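PDB 3KNZ: putative sugar binding protein from Salmonella enterica subsp. enterica serovar Typhimurium, which probably binds phosphorylated sugars or related carbohydrate derivatives through its SIS domains, with a possible link to glucosamine-6-phosphate synthase-type chemistry. Local coordinates for residues 28-33 with 147-152; 63-68 with 80-85; 70-75 with 167-172; 91-96 with 123-128. One frame throughout, in Å; residues are numbered along the deposited sequence.

Contact 1 of 4, residues 28-33 with 147-152; sequences LEMLTQ and TVPCGE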
loop_
_atom_site.group_PDB
_atom_site.type_symbol
_atom_site.label_atom_id
_atom_site.label_comp_id
_atom_site.label_asym_id
_atom_site.label_seq_id
_atom_site.Cartn_x
_atom_site.Cartn_y
_atom_site.Cartn_z
ATOM N N LEU A 28 -4.245 2.469 -29.855
ATOM C CA LEU A 28 -3.491 2.268 -31.089
ATOM C C LEU A 28 -2.912 3.595 -31.572
ATOM O O LEU A 28 -1.749 3.664 -31.970
ATOM C CB LEU A 28 -4.380 1.637 -32.168
ATOM C CG LEU A 28 -4.709 0.146 -32.010
ATOM C CD1 LEU A 28 -5.955 -0.236 -32.794
ATOM C CD2 LEU A 28 -3.516 -0.733 -32.402
ATOM N N GLU A 29 -3.723 4.646 -31.529
ATOM C CA GLU A 29 -3.275 5.980 -31.929
ATOM C C GLU A 29 -2.042 6.421 -31.145
ATOM O O GLU A 29 -1.123 7.004 -31.709
ATOM C CB GLU A 29 -4.398 7.001 -31.733
ATOM C CG GLU A 29 -5.532 6.858 -32.736
ATOM C CD GLU A 29 -6.794 7.599 -32.322
ATOM O OE1 GLU A 29 -6.892 7.997 -31.140
ATOM O OE2 GLU A 29 -7.698 7.756 -33.173
HETATM N N MSE A 30 -2.019 6.134 -29.848
HETATM C CA MSE A 30 -0.898 6.544 -29.003
HETATM C C MSE A 30 0.425 5.923 -29.431
HETATM O O MSE A 30 1.476 6.531 -29.237
HETATM C CB MSE A 30 -1.175 6.223 -27.534
HETATM C CG MSE A 30 -2.225 7.117 -26.911
HETATM SE SE MSE A 30 -2.459 6.759 -25.030
HETATM C CE MSE A 30 -0.666 7.148 -24.383
ATOM N N LEU A 31 0.371 4.723 -30.009
ATOM C CA LEU A 31 1.579 4.040 -30.469
ATOM C C LEU A 31 2.257 4.750 -31.636
ATOM O O LEU A 31 3.468 4.642 -31.806
ATOM C CB LEU A 31 1.262 2.614 -30.922
ATOM C CG LEU A 31 0.747 1.640 -29.873
ATOM C CD1 LEU A 31 0.516 0.277 -30.516
ATOM C CD2 LEU A 31 1.741 1.552 -28.731
ATOM N N THR A 32 1.482 5.469 -32.439
ATOM C CA THR A 32 2.020 6.124 -33.624
ATOM C C THR A 32 2.323 7.613 -33.412
ATOM O O THR A 32 2.800 8.279 -34.328
ATOM C CB THR A 32 1.047 5.962 -34.809
ATOM O OG1 THR A 32 -0.132 6.743 -34.575
ATOM C CG2 THR A 32 0.660 4.486 -34.975
ATOM N N GLN A 33 2.054 8.130 -32.212
ATOM C CA GLN A 33 2.318 9.540 -31.907
ATOM C C GLN A 33 3.791 9.772 -31.580
ATOM O O GLN A 33 4.407 8.967 -30.878
ATOM C CB GLN A 33 1.488 10.008 -30.704
ATOM C CG GLN A 33 -0.026 10.044 -30.909
ATOM C CD GLN A 33 -0.789 10.421 -29.634
ATOM O OE1 GLN A 33 -0.195 10.652 -28.579
ATOM N NE2 GLN A 33 -2.110 10.484 -29.732
ATOM N N THR A 147 1.678 15.020 -20.164
ATOM C CA THR A 147 0.239 14.825 -20.223
ATOM C C THR A 147 -0.169 13.550 -20.944
ATOM O O THR A 147 0.393 13.207 -21.977
ATOM C CB THR A 147 -0.445 16.008 -20.951
ATOM O OG1 THR A 147 0.035 17.251 -20.423
ATOM C CG2 THR A 147 -1.971 15.933 -20.809
ATOM N N VAL A 148 -1.148 12.847 -20.377
ATOM C CA VAL A 148 -1.732 11.672 -21.014
ATOM C C VAL A 148 -2.671 12.237 -22.096
ATOM O O VAL A 148 -3.588 13.003 -21.780
ATOM C CB VAL A 148 -2.534 10.797 -20.010
ATOM C CG1 VAL A 148 -3.143 9.580 -20.711
ATOM C CG2 VAL A 148 -1.649 10.352 -18.841
ATOM N N PRO A 149 -2.427 11.885 -23.373
ATOM C CA PRO A 149 -3.194 12.401 -24.517
ATOM C C PRO A 149 -4.618 11.858 -24.623
ATOM O O PRO A 149 -4.868 10.908 -25.366
ATOM C CB PRO A 149 -2.358 11.960 -25.725
ATOM C CG PRO A 149 -1.614 10.762 -25.264
ATOM C CD PRO A 149 -1.374 10.941 -23.792
ATOM N N CYS A 150 -5.549 12.496 -23.919
ATOM C CA CYS A 150 -6.935 12.039 -23.887
ATOM C C CYS A 150 -7.928 12.859 -24.706
ATOM O O CYS A 150 -9.051 12.413 -24.905
ATOM C CB CYS A 150 -7.403 11.916 -22.439
ATOM S SG CYS A 150 -6.525 10.600 -21.550
ATOM N N GLY A 151 -7.543 14.049 -25.164
ATOM C CA GLY A 151 -8.416 14.843 -26.040
ATOM C C GLY A 151 -9.315 15.936 -25.469
ATOM O O GLY A 151 -9.380 17.031 -26.028
ATOM N N GLU A 152 -10.047 15.648 -24.398
ATOM C CA GLU A 152 -10.951 16.645 -23.806
ATOM C C GLU A 152 -11.008 16.522 -22.286
ATOM O O GLU A 152 -11.626 17.351 -21.614
ATOM C CB GLU A 152 -12.368 16.516 -24.383
ATOM C CG GLU A 152 -12.499 16.856 -25.860
ATOM C CD GLU A 152 -13.938 16.795 -26.346
#

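Contact 2 of 4, residues 63-68 with 80-85; sequences HGALTA and VDVCWP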
loop_
_atom_site.group_PDB
_atom_site.type_symbol
_atom_site.label_atom_id
_atom_site.label_comp_id
_atom_site.label_asym_id
_atom_site.label_seq_id
_atom_site.Cartn_x
_atom_site.Cartn_y
_atom_site.Cartn_z
ATOM N N HIS A 63 -2.904 2.934 -9.109
ATOM C CA HIS A 63 -3.001 1.586 -9.670
ATOM C C HIS A 63 -2.264 1.494 -11.003
ATOM O O HIS A 63 -1.552 0.531 -11.260
ATOM C CB HIS A 63 -4.453 1.177 -9.853
ATOM C CG HIS A 63 -5.248 1.222 -8.589
ATOM N ND1 HIS A 63 -6.534 1.712 -8.535
ATOM C CD2 HIS A 63 -4.921 0.874 -7.321
ATOM C CE1 HIS A 63 -6.980 1.624 -7.294
ATOM N NE2 HIS A 63 -6.018 1.125 -6.537
ATOM N N GLY A 64 -2.441 2.502 -11.847
ATOM C CA GLY A 64 -1.739 2.553 -13.111
ATOM C C GLY A 64 -0.246 2.454 -12.888
ATOM O O GLY A 64 0.466 1.815 -13.670
ATOM N N ALA A 65 0.226 3.095 -11.822
ATOM C CA ALA A 65 1.640 3.050 -11.449
ATOM C C ALA A 65 2.024 1.636 -11.041
ATOM O O ALA A 65 3.051 1.113 -11.472
ATOM C CB ALA A 65 1.936 4.024 -10.313
ATOM N N LEU A 66 1.204 1.006 -10.209
ATOM C CA LEU A 66 1.495 -0.366 -9.792
ATOM C C LEU A 66 1.611 -1.282 -11.018
ATOM O O LEU A 66 2.560 -2.069 -11.140
ATOM C CB LEU A 66 0.421 -0.892 -8.830
ATOM C CG LEU A 66 0.387 -0.261 -7.429
ATOM C CD1 LEU A 66 -0.859 -0.698 -6.665
ATOM C CD2 LEU A 66 1.661 -0.597 -6.653
ATOM N N THR A 67 0.651 -1.147 -11.929
ATOM C CA THR A 67 0.578 -1.966 -13.138
ATOM C C THR A 67 1.805 -1.842 -14.062
ATOM O O THR A 67 2.251 -2.836 -14.639
ATOM C CB THR A 67 -0.733 -1.645 -13.905
ATOM O OG1 THR A 67 -1.852 -2.117 -13.141
ATOM C CG2 THR A 67 -0.760 -2.301 -15.283
ATOM N N ALA A 68 2.362 -0.638 -14.174
ATOM C CA ALA A 68 3.518 -0.390 -15.049
ATOM C C ALA A 68 4.895 -0.491 -14.368
ATOM O O ALA A 68 5.927 -0.416 -15.040
ATOM C CB ALA A 68 3.374 1.000 -15.716
ATOM N N VAL A 80 12.259 1.558 -9.439
ATOM C CA VAL A 80 11.027 2.316 -9.581
ATOM C C VAL A 80 10.134 2.152 -8.352
ATOM O O VAL A 80 9.671 1.052 -8.055
ATOM C CB VAL A 80 10.237 1.886 -10.815
ATOM C CG1 VAL A 80 8.848 2.564 -10.813
ATOM C CG2 VAL A 80 11.029 2.190 -12.092
ATOM N N ASP A 81 9.891 3.253 -7.648
ATOM C CA ASP A 81 9.041 3.242 -6.467
ATOM C C ASP A 81 7.620 3.637 -6.834
ATOM O O ASP A 81 7.417 4.441 -7.744
ATOM C CB ASP A 81 9.551 4.262 -5.442
ATOM C CG ASP A 81 10.949 3.954 -4.934
ATOM O OD1 ASP A 81 11.272 2.762 -4.739
ATOM O OD2 ASP A 81 11.712 4.915 -4.692
ATOM N N VAL A 82 6.638 3.066 -6.135
ATOM C CA VAL A 82 5.236 3.471 -6.294
ATOM C C VAL A 82 4.649 3.714 -4.908
ATOM O O VAL A 82 4.572 2.795 -4.095
ATOM C CB VAL A 82 4.368 2.427 -6.988
ATOM C CG1 VAL A 82 2.944 2.940 -7.067
ATOM C CG2 VAL A 82 4.906 2.102 -8.379
ATOM N N CYS A 83 4.228 4.944 -4.637
ATOM C CA CYS A 83 3.698 5.273 -3.323
ATOM C C CYS A 83 2.724 6.436 -3.350
ATOM O O CYS A 83 2.693 7.216 -4.302
ATOM C CB CYS A 83 4.838 5.679 -2.411
ATOM S SG CYS A 83 5.506 7.250 -2.918
ATOM N N TRP A 84 1.951 6.557 -2.273
ATOM C CA TRP A 84 1.007 7.650 -2.125
ATOM C C TRP A 84 1.786 8.910 -1.765
ATOM O O TRP A 84 2.817 8.835 -1.096
ATOM C CB TRP A 84 -0.027 7.337 -1.047
ATOM C CG TRP A 84 -0.734 6.064 -1.286
ATOM C CD1 TRP A 84 -1.600 5.788 -2.299
ATOM C CD2 TRP A 84 -0.657 4.884 -0.485
ATOM N NE1 TRP A 84 -2.056 4.498 -2.191
ATOM C CE2 TRP A 84 -1.495 3.921 -1.082
ATOM C CE3 TRP A 84 0.053 4.543 0.672
ATOM C CZ2 TRP A 84 -1.647 2.636 -0.561
ATOM C CZ3 TRP A 84 -0.103 3.271 1.191
ATOM C CH2 TRP A 84 -0.948 2.330 0.572
ATOM N N PRO A 85 1.288 10.073 -2.204
ATOM C CA PRO A 85 1.989 11.336 -1.980
ATOM C C PRO A 85 2.428 11.614 -0.535
ATOM O O PRO A 85 3.524 12.134 -0.331
ATOM C CB PRO A 85 0.971 12.382 -2.435
ATOM C CG PRO A 85 0.084 11.663 -3.397
ATOM C CD PRO A 85 0.015 10.256 -2.926
#

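Contact 3 of 4, residues 70-75 with 167-172; sequences TFMQRW and LNLMLL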
loop_
_atom_site.group_PDB
_atom_site.type_symbol
_atom_site.label_atom_id
_atom_site.label_comp_id
_atom_site.label_asym_id
_atom_site.label_seq_id
_atom_site.Cartn_x
_atom_site.Cartn_y
_atom_site.Cartn_z
ATOM N N THR A 70 6.977 -2.867 -13.082
ATOM C CA THR A 70 7.943 -3.822 -13.636
ATOM C C THR A 70 8.474 -3.415 -15.004
ATOM O O THR A 70 9.673 -3.433 -15.237
ATOM C CB THR A 70 7.324 -5.213 -13.778
ATOM O OG1 THR A 70 6.920 -5.678 -12.489
ATOM C CG2 THR A 70 8.324 -6.189 -14.386
ATOM N N PHE A 71 7.568 -3.058 -15.905
ATOM C CA PHE A 71 7.941 -2.679 -17.257
ATOM C C PHE A 71 8.877 -1.490 -17.208
ATOM O O PHE A 71 9.852 -1.433 -17.950
ATOM C CB PHE A 71 6.693 -2.342 -18.085
ATOM C CG PHE A 71 6.967 -2.190 -19.555
ATOM C CD1 PHE A 71 7.101 -3.310 -20.360
ATOM C CD2 PHE A 71 7.091 -0.941 -20.128
ATOM C CE1 PHE A 71 7.353 -3.192 -21.700
ATOM C CE2 PHE A 71 7.347 -0.811 -21.474
ATOM C CZ PHE A 71 7.480 -1.940 -22.262
HETATM N N MSE A 72 8.594 -0.551 -16.315
HETATM C CA MSE A 72 9.441 0.626 -16.195
HETATM C C MSE A 72 10.815 0.319 -15.628
HETATM O O MSE A 72 11.810 0.872 -16.095
HETATM C CB MSE A 72 8.784 1.694 -15.342
HETATM C CG MSE A 72 7.533 2.261 -15.955
HETATM SE SE MSE A 72 7.503 4.177 -15.640
HETATM C CE MSE A 72 9.164 4.624 -16.537
ATOM N N GLN A 73 10.871 -0.539 -14.613
ATOM C CA GLN A 73 12.150 -0.914 -14.022
ATOM C C GLN A 73 13.064 -1.479 -15.075
ATOM O O GLN A 73 14.206 -1.066 -15.206
ATOM C CB GLN A 73 11.986 -2.009 -12.981
ATOM C CG GLN A 73 11.402 -1.603 -11.673
ATOM C CD GLN A 73 11.304 -2.786 -10.739
ATOM O OE1 GLN A 73 11.991 -2.838 -9.716
ATOM N NE2 GLN A 73 10.492 -3.771 -11.113
ATOM N N ARG A 74 12.539 -2.441 -15.816
ATOM C CA ARG A 74 13.308 -3.143 -16.827
ATOM C C ARG A 74 13.891 -2.208 -17.878
ATOM O O ARG A 74 15.102 -2.192 -18.100
ATOM C CB ARG A 74 12.422 -4.194 -17.501
ATOM C CG ARG A 74 13.148 -5.143 -18.442
ATOM C CD ARG A 74 12.170 -6.150 -19.001
ATOM N NE ARG A 74 11.523 -6.879 -17.920
ATOM C CZ ARG A 74 10.336 -7.470 -18.012
ATOM N NH1 ARG A 74 9.632 -7.402 -19.137
ATOM N NH2 ARG A 74 9.833 -8.111 -16.965
ATOM N N TRP A 75 13.030 -1.407 -18.494
ATOM C CA TRP A 75 13.455 -0.552 -19.597
ATOM C C TRP A 75 14.113 0.764 -19.205
ATOM O O TRP A 75 14.820 1.360 -20.013
ATOM C CB TRP A 75 12.298 -0.348 -20.568
ATOM C CG TRP A 75 11.952 -1.635 -21.251
ATOM C CD1 TRP A 75 10.816 -2.371 -21.099
ATOM C CD2 TRP A 75 12.790 -2.375 -22.153
ATOM N NE1 TRP A 75 10.881 -3.506 -21.874
ATOM C CE2 TRP A 75 12.081 -3.529 -22.529
ATOM C CE3 TRP A 75 14.064 -2.157 -22.696
ATOM C CZ2 TRP A 75 12.599 -4.461 -23.418
ATOM C CZ3 TRP A 75 14.577 -3.085 -23.574
ATOM C CH2 TRP A 75 13.848 -4.223 -23.926
ATOM N N LEU A 167 -0.304 2.968 -20.487
ATOM C CA LEU A 167 0.438 3.023 -21.747
ATOM C C LEU A 167 1.412 4.206 -21.761
ATOM O O LEU A 167 2.558 4.070 -22.197
ATOM C CB LEU A 167 -0.506 3.084 -22.949
ATOM C CG LEU A 167 0.204 3.162 -24.305
ATOM C CD1 LEU A 167 1.225 2.037 -24.446
ATOM C CD2 LEU A 167 -0.800 3.153 -25.463
ATOM N N ASN A 168 0.950 5.353 -21.271
ATOM C CA ASN A 168 1.776 6.560 -21.190
ATOM C C ASN A 168 3.067 6.249 -20.422
ATOM O O ASN A 168 4.165 6.516 -20.907
ATOM C CB ASN A 168 1.003 7.696 -20.501
ATOM C CG ASN A 168 1.471 9.072 -20.926
ATOM O OD1 ASN A 168 1.558 9.362 -22.116
ATOM N ND2 ASN A 168 1.728 9.941 -19.956
ATOM N N LEU A 169 2.928 5.662 -19.233
ATOM C CA LEU A 169 4.080 5.261 -18.406
ATOM C C LEU A 169 5.031 4.304 -19.126
ATOM O O LEU A 169 6.252 4.409 -18.987
ATOM C CB LEU A 169 3.603 4.591 -17.116
ATOM C CG LEU A 169 3.056 5.482 -16.007
ATOM C CD1 LEU A 169 2.125 4.709 -15.091
ATOM C CD2 LEU A 169 4.197 6.135 -15.218
HETATM N N MSE A 170 4.469 3.358 -19.875
HETATM C CA MSE A 170 5.276 2.377 -20.618
HETATM C C MSE A 170 6.041 3.021 -21.771
HETATM O O MSE A 170 7.178 2.634 -22.069
HETATM C CB MSE A 170 4.404 1.226 -21.125
HETATM C CG MSE A 170 3.923 0.291 -20.019
HETATM SE SE MSE A 170 2.822 -1.139 -20.686
HETATM C CE MSE A 170 2.714 -2.232 -19.080
ATOM N N LEU A 171 5.424 4.006 -22.422
ATOM C CA LEU A 171 6.102 4.719 -23.504
ATOM C C LEU A 171 7.264 5.554 -22.952
ATOM O O LEU A 171 8.285 5.718 -23.619
ATOM C CB LEU A 171 5.123 5.594 -24.292
ATOM C CG LEU A 171 4.036 4.824 -25.052
ATOM C CD1 LEU A 171 3.124 5.811 -25.772
ATOM C CD2 LEU A 171 4.626 3.786 -26.016
ATOM N N LEU A 172 7.117 6.083 -21.741
ATOM C CA LEU A 172 8.215 6.831 -21.141
ATOM C C LEU A 172 9.418 5.896 -20.972
ATOM O O LEU A 172 10.542 6.259 -21.322
ATOM C CB LEU A 172 7.807 7.449 -19.802
ATOM C CG LEU A 172 8.916 8.198 -19.048
ATOM C CD1 LEU A 172 9.566 9.252 -19.932
ATOM C CD2 LEU A 172 8.386 8.830 -17.764
#

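Contact 4 of 4, residues 91-96 with 123-128; sequences ETLARS and VGHITA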
loop_
_atom_site.group_PDB
_atom_site.type_symbol
_atom_site.label_atom_id
_atom_site.label_comp_id
_atom_site.label_asym_id
_atom_site.label_seq_id
_atom_site.Cartn_x
_atom_site.Cartn_y
_atom_site.Cartn_z
ATOM N N GLU A 91 11.822 14.207 4.795
ATOM C CA GLU A 91 12.903 13.361 5.261
ATOM C C GLU A 91 13.152 12.202 4.285
ATOM O O GLU A 91 14.289 11.777 4.106
ATOM C CB GLU A 91 12.614 12.901 6.693
ATOM C CG GLU A 91 13.856 12.685 7.534
ATOM C CD GLU A 91 13.607 12.973 9.000
ATOM O OE1 GLU A 91 12.482 13.389 9.340
ATOM O OE2 GLU A 91 14.540 12.805 9.809
ATOM N N THR A 92 12.094 11.725 3.636
ATOM C CA THR A 92 12.234 10.658 2.658
ATOM C C THR A 92 12.883 11.195 1.393
ATOM O O THR A 92 13.698 10.518 0.780
ATOM C CB THR A 92 10.888 10.038 2.279
ATOM O OG1 THR A 92 10.298 9.423 3.432
ATOM C CG2 THR A 92 11.073 8.983 1.174
ATOM N N LEU A 93 12.513 12.413 1.004
ATOM C CA LEU A 93 13.084 13.064 -0.180
ATOM C C LEU A 93 14.529 13.508 0.061
ATOM O O LEU A 93 15.311 13.649 -0.886
ATOM C CB LEU A 93 12.229 14.266 -0.589
ATOM C CG LEU A 93 10.850 13.932 -1.157
ATOM C CD1 LEU A 93 9.972 15.165 -1.238
ATOM C CD2 LEU A 93 11.005 13.286 -2.522
ATOM N N ALA A 94 14.871 13.740 1.329
ATOM C CA ALA A 94 16.229 14.140 1.706
ATOM C C ALA A 94 17.178 12.934 1.669
ATOM O O ALA A 94 18.325 13.066 1.268
ATOM C CB ALA A 94 16.234 14.785 3.087
ATOM N N ARG A 95 16.687 11.765 2.078
ATOM C CA ARG A 95 17.480 10.528 2.101
ATOM C C ARG A 95 17.663 9.922 0.717
ATOM O O ARG A 95 18.695 9.321 0.427
ATOM C CB ARG A 95 16.768 9.474 2.957
ATOM C CG ARG A 95 16.700 9.773 4.445
ATOM C CD ARG A 95 17.828 9.123 5.220
ATOM N NE ARG A 95 19.166 9.512 4.785
ATOM C CZ ARG A 95 19.836 10.556 5.262
ATOM N NH1 ARG A 95 19.283 11.352 6.171
ATOM N NH2 ARG A 95 21.059 10.811 4.819
ATOM N N SER A 96 16.647 10.067 -0.126
ATOM C CA SER A 96 16.647 9.461 -1.449
ATOM C C SER A 96 17.704 10.018 -2.389
ATOM O O SER A 96 18.090 11.192 -2.309
ATOM C CB SER A 96 15.275 9.638 -2.095
ATOM O OG SER A 96 15.234 9.074 -3.400
ATOM N N VAL A 123 14.061 20.109 -3.090
ATOM C CA VAL A 123 15.268 19.430 -2.644
ATOM C C VAL A 123 16.194 19.035 -3.806
ATOM O O VAL A 123 17.289 18.521 -3.582
ATOM C CB VAL A 123 14.905 18.216 -1.775
ATOM C CG1 VAL A 123 16.070 17.284 -1.633
ATOM C CG2 VAL A 123 14.427 18.688 -0.418
ATOM N N GLY A 124 15.768 19.282 -5.042
ATOM C CA GLY A 124 16.611 18.983 -6.195
ATOM C C GLY A 124 16.186 17.845 -7.112
ATOM O O GLY A 124 16.833 17.598 -8.125
ATOM N N HIS A 125 15.109 17.142 -6.779
ATOM C CA HIS A 125 14.651 16.053 -7.637
ATOM C C HIS A 125 13.959 16.628 -8.872
ATOM O O HIS A 125 13.355 17.697 -8.805
ATOM C CB HIS A 125 13.689 15.121 -6.891
ATOM C CG HIS A 125 14.280 14.485 -5.672
ATOM N ND1 HIS A 125 15.139 13.410 -5.736
ATOM C CD2 HIS A 125 14.124 14.764 -4.356
ATOM C CE1 HIS A 125 15.500 13.063 -4.513
ATOM N NE2 HIS A 125 14.898 13.870 -3.657
ATOM N N ILE A 126 14.067 15.930 -9.999
ATOM C CA ILE A 126 13.404 16.366 -11.220
ATOM C C ILE A 126 11.956 15.915 -11.101
ATOM O O ILE A 126 11.695 14.820 -10.615
ATOM C CB ILE A 126 14.017 15.750 -12.511
ATOM C CG1 ILE A 126 15.471 16.185 -12.708
ATOM C CG2 ILE A 126 13.200 16.149 -13.745
ATOM C CD1 ILE A 126 16.457 15.458 -11.828
ATOM N N THR A 127 11.023 16.755 -11.534
ATOM C CA THR A 127 9.616 16.400 -11.472
ATOM C C THR A 127 8.984 16.309 -12.853
ATOM O O THR A 127 9.436 16.949 -13.800
ATOM C CB THR A 127 8.818 17.419 -10.655
ATOM O OG1 THR A 127 8.997 18.724 -11.225
ATOM C CG2 THR A 127 9.268 17.412 -9.200
ATOM N N ALA A 128 7.935 15.500 -12.952
ATOM C CA ALA A 128 7.178 15.331 -14.187
ATOM C C ALA A 128 5.715 15.162 -13.825
ATOM O O ALA A 128 5.390 14.722 -12.729
ATOM C CB ALA A 128 7.666 14.124 -14.957
#

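Contact 1 of 4, residues 28-33 with 147-152
Met30 and Gln33 both meet the ring of Pro149, which lies in the loop between strand 144-145 and helix 161-179. The apolar share belongs to Met30, a selenomethionine on helix 15-32. Its methyl CE lies 3.8 Å from Pro149 CG and almost as near to CD of the same ring. CG and SE of Met30 also border Pro149 CG. The chain runs straight to SE and then bends, with chi3 at 60°, which keeps CE against the ring. The two side chains cross at about a right angle.

The second kind of contact sets a polar atom against carbon. Gln33 is extended beyond CG, and its amide oxygen OE1 comes to 3.6 Å from Pro149 CG. Pro149 CB is the next atom it meets. Pro149 is the centre of an inverse gamma turn, and its ring is directed toward the helix.

Within 28-33, Thr32 OG1 donates to Glu29 O at 3.0 Å, an oxygen that also accepts from Thr32 N. Arg35 touches both Met30 and Pro149. Leu167 of helix 161-179 packs on Met30, and Asn168 of that helix touches Pro149.

The two segments are therefore joined by van der Waals packing alone. Between them the contact is nonpolar packing plus one oxygen-to-carbon approach, which gives little directionality.

Contact 2 of 4, residues 63-68 with 80-85
Val82 presses its side chain onto Ala65 and Leu66, and these two residues make up its contact with the helix segment. Starting at the root, Val82 CB lies 4.1 Å from Leu66 CD2. The side chain then forks. CG1 stands anti to the backbone N, with chi1 at 179°, and meets both helix residues. It lies 3.6 Å from Ala65 CB and 3.8 Å from Leu66 CD2. The other branch, CG2, faces the helix backbone. Its nearest neighbour there is Ala65 O, at 3.7 Å, and Ala65 CB is a little farther off. The valine fork thus covers the alanine methyl with both branches, and the leucine meets CG1 and CB.

The contact belongs to the beta-alpha-beta unit made of strand 52-56, helix 59-76 and strand 80-83. Strand 80-83 is the outermost strand on one side of the parallel sheet in the first half of the chain. The sheet order 2-1-3-4-5 is that of the SIS domain, a three-layer alpha-beta-alpha sandwich around a parallel five-stranded sheet. Helix 59-76 crosses over the sheet here, and the small Ala65 lets the backbones come close: its CA is 6.3 Å from the CA of Val82.

The direction of approach differs between the two helix residues. Ala65 points its CB at the strand. The CB of Leu66 points past it, and the end of the side chain comes back to the valine. Tyr62 and Arg69 of the same helix also touch Val82. Leu66 packs in addition on Phe235 of helix 235-249 and on Met87 of the second subunit.

Contact 3 of 4, residues 70-75 with 167-172
Phe71 is the first residue of segment 70-75 to touch 167-172, and it meets Met170. Its ring stands anti to the backbone N, with chi1 at -169°, and reaches across to the other helix. Phe71 CD2 lies 3.4 Å from Met170 CG, and Met170 CB lies close to CD2 and CE2 of the ring. Met170 is a selenomethionine. Its SE sits over one face of the Phe71 ring, 4.5 Å from the centroid and 17° off the normal, a Met-aromatic contact. Trp75 CD1, one turn further on, covers the opposite face near its centre. Met170 O lies in plane at the ring edge.

Met72, also a selenomethionine, comes next. The bend at chi2 brings its SE to 3.6 Å from Leu169 O, and chi3 then sets CE. The same SE is 3.9 Å from Leu169 CD2. The methyl CE meets Leu172 CG more loosely, at 4.4 Å. Gln73 turns to the second subunit, where its OE1 is hydrogen-bonded with Thr92 OG1 of that chain.

The two helix segments run nearly parallel, 9° apart, with their axes 9.0 Å from each other at closest approach. Leu169 and Leu172 also pack on Met130 of strand 126-131. Phe71 and Trp75 lean on Met195 and Leu191 of helix 185-215. The pair thus lies between a strand of the sheet and that long helix.

Contact 4 of 4, residues 91-96 with 123-128
His125 gives its NE2 proton to Leu93 O, and this bond is the tight part of the contact. His125 NE2 lies 2.8 Å from Leu93 O, with an N-H...O angle of 174°. The donor lies in the carbonyl plane, on a lone pair of Leu93 O, and the oxygen lies in the plane of the imidazole ring. The ring is gripped at both nitrogens, since ND1 takes a bond from Ala99 N at the start of strand 99-105. This fixes the ring's rotation. Beside the bond, Leu93 CD2 packs on His125 CD2 at 3.9 Å.

The histidine stands in the link between helix 111-122 and strand 126-131 of the parallel sheet. A Schellman motif with Gly124 at positive phi ends that helix. The bond thus ties the end of helix 90-95 to this link of the alpha/beta domain.

The remainder is looser. Ser96 OG comes no nearer than 4.1 Å to His125 CE1. Val123 is exposed to solvent and meets Leu93 O through CG1 at 3.8 Å. Thr92 OG1 bonds to Arg69 of the second subunit, and Arg95 packs on Leu78 of that chain.

In the fold
Contacts 2, 3 and 4 lie within the SIS domain range. Contact 1 joins the N-terminal helix 15-32 to it. Contacts 2 and 3 share helix 59-76 and touch each other, with centres about 11 Å apart. Contact 3 also touches contact 1, through helix 161-179, at about 16 Å between centres. Contact 4 touches none of the others; its centre is about 16 Å from that of contact 2, which it follows, and both reach the same parallel sheet. Along the chain, contacts 1 and 3 alternate, as do 2 and 3, and contact 4 falls between the segments of contact 3. Contacts 2, 3 and 4 all approach the second subunit. One sheet thus takes part in the dimer interface.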